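Local coordinates for sensor protein, Kinase (Polaromonas sp. JS666, PDB 3GRC), which probably serves as the receiver domain of a sensor histidine kinase, accepting a phosphoryl group in two-component signalling, at residues 110-114 with 115-119. Numbering follows the deposited sequence.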
loop_
_atom_site.group_PDB
_atom_site.type_symbol
_atom_site.label_atom_id
_atom_site.label_comp_id
_atom_site.label_asym_id
_atom_site.label_seq_id
_atom_site.Cartn_x
_atom_site.Cartn_y
_atom_site.Cartn_z
ATOM N N LYS A 110 2.996 11.666 -5.266
ATOM C CA LYS A 110 1.740 12.198 -5.762
ATOM C C LYS A 110 2.178 13.536 -6.364
ATOM O O LYS A 110 3.052 14.205 -5.816
ATOM C CB LYS A 110 0.751 12.433 -4.618
ATOM C CG LYS A 110 0.154 11.157 -3.993
ATOM C CD LYS A 110 -0.691 11.505 -2.791
ATOM C CE LYS A 110 -1.205 10.275 -2.046
ATOM N NZ LYS A 110 -1.948 10.623 -0.780
ATOM N N PRO A 111 1.607 13.929 -7.516
ATOM C CA PRO A 111 0.583 13.223 -8.301
ATOM C C PRO A 111 1.020 11.831 -8.753
ATOM O O PRO A 111 2.149 11.623 -9.180
ATOM C CB PRO A 111 0.339 14.176 -9.476
ATOM C CG PRO A 111 1.668 14.816 -9.674
ATOM C CD PRO A 111 2.096 15.114 -8.243
ATOM N N ILE A 112 0.093 10.892 -8.658
ATOM C CA ILE A 112 0.342 9.507 -8.995
ATOM C C ILE A 112 0.527 9.180 -10.469
ATOM O O ILE A 112 -0.276 9.553 -11.311
ATOM C CB ILE A 112 -0.788 8.602 -8.451
ATOM C CG1 ILE A 112 -1.040 8.906 -6.970
ATOM C CG2 ILE A 112 -0.394 7.128 -8.636
ATOM C CD1 ILE A 112 -2.293 8.256 -6.399
ATOM N N ASP A 113 1.608 8.474 -10.760
ATOM C CA ASP A 113 1.902 8.029 -12.105
ATOM C C ASP A 113 1.142 6.700 -12.241
ATOM O O ASP A 113 1.574 5.685 -11.725
ATOM C CB ASP A 113 3.396 7.783 -12.246
ATOM C CG ASP A 113 3.792 7.437 -13.653
ATOM O OD1 ASP A 113 3.081 6.651 -14.312
ATOM O OD2 ASP A 113 4.831 7.948 -14.099
ATOM N N GLU A 114 0.011 6.719 -12.927
ATOM C CA GLU A 114 -0.816 5.527 -13.087
ATOM C C GLU A 114 -0.097 4.304 -13.640
ATOM O O GLU A 114 -0.262 3.190 -13.126
ATOM C CB GLU A 114 -2.013 5.856 -13.970
ATOM C CG GLU A 114 -3.167 4.879 -13.858
ATOM C CD GLU A 114 -4.414 5.413 -14.535
ATOM O OE1 GLU A 114 -4.503 6.647 -14.699
ATOM O OE2 GLU A 114 -5.299 4.612 -14.893
ATOM N N ASN A 115 0.683 4.504 -14.698
ATOM C CA ASN A 115 1.427 3.407 -15.307
ATOM C C ASN A 115 2.423 2.811 -14.328
ATOM O O ASN A 115 2.539 1.589 -14.209
ATOM C CB ASN A 115 2.163 3.905 -16.550
ATOM C CG ASN A 115 1.212 4.399 -17.609
ATOM O OD1 ASN A 115 0.416 3.626 -18.143
ATOM N ND2 ASN A 115 1.270 5.695 -17.910
ATOM N N LEU A 116 3.149 3.680 -13.632
ATOM C CA LEU A 116 4.136 3.213 -12.673
ATOM C C LEU A 116 3.409 2.515 -11.529
ATOM O O LEU A 116 3.898 1.540 -10.990
ATOM C CB LEU A 116 4.992 4.379 -12.158
ATOM C CG LEU A 116 6.196 4.053 -11.251
ATOM C CD1 LEU A 116 7.127 3.060 -11.910
ATOM C CD2 LEU A 116 6.949 5.345 -10.922
ATOM N N LEU A 117 2.216 2.988 -11.178
ATOM C CA LEU A 117 1.478 2.345 -10.091
ATOM C C LEU A 117 1.131 0.900 -10.401
ATOM O O LEU A 117 1.380 0.007 -9.592
ATOM C CB LEU A 117 0.180 3.092 -9.773
ATOM C CG LEU A 117 -0.773 2.381 -8.792
ATOM C CD1 LEU A 117 -0.110 2.245 -7.438
ATOM C CD2 LEU A 117 -2.074 3.168 -8.668
ATOM N N ILE A 118 0.531 0.679 -11.567
ATOM C CA ILE A 118 0.115 -0.658 -11.963
ATOM C C ILE A 118 1.344 -1.548 -12.163
ATOM O O ILE A 118 1.385 -2.672 -11.674
ATOM C CB ILE A 118 -0.743 -0.596 -13.245
ATOM C CG1 ILE A 118 -1.873 0.440 -13.062
ATOM C CG2 ILE A 118 -1.330 -1.973 -13.556
ATOM C CD1 ILE A 118 -2.819 0.177 -11.880
ATOM N N LEU A 119 2.356 -1.020 -12.837
ATOM C CA LEU A 119 3.587 -1.765 -13.079
ATOM C C LEU A 119 4.217 -2.180 -11.750
ATOM O O LEU A 119 4.544 -3.354 -11.550
ATOM C CB LEU A 119 4.578 -0.920 -13.880
ATOM C CG LEU A 119 5.942 -1.569 -14.135
ATOM C CD1 LEU A 119 5.757 -2.883 -14.906
ATOM C CD2 LEU A 119 6.827 -0.611 -14.916
#
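Asp113 is the N-cap of helix 114-128, and its OD1 accepts from Leu116 N at 3.0 Å, with an N-H...O angle of 168°; the amide comes from above the carboxylate plane. With CG swung away from its own backbone N (chi1 -175°), the short side chain reaches forward over the first turn. The amides there have no carbonyl of an earlier helical turn to bond to, and a short carboxylate can take that place; its negative charge probably also favours the positive end of the helix dipole. The main chain carries on from there: Asp113 O receives Leu117 N at 2.8 Å, and Glu114 O receives Ile118 N at 3.1 Å. The fit is closest at the cap, where Asp113 CG rests on Leu116 CB at 3.6 Å, the two side chains crossing at about a right angle; yet Asp113, Asn115 and Leu116 face solvent. Inward the touch is lighter and apolar: Ile112 CG2 lies 4.2 Å from the buried Leu117's CB, and both side chains also touch Leu22, so the last helix starts against helix 16-28. Just upstream, Lys110, joined to Pro111 by a cis peptide, forms a salt bridge with Glu13 and a weak, long ion pair with Asp57. A lysine and cis proline leading into the last helix are typical of CheY-like receiver domains, where this lysine probably borders the acidic phosphorylation pocket.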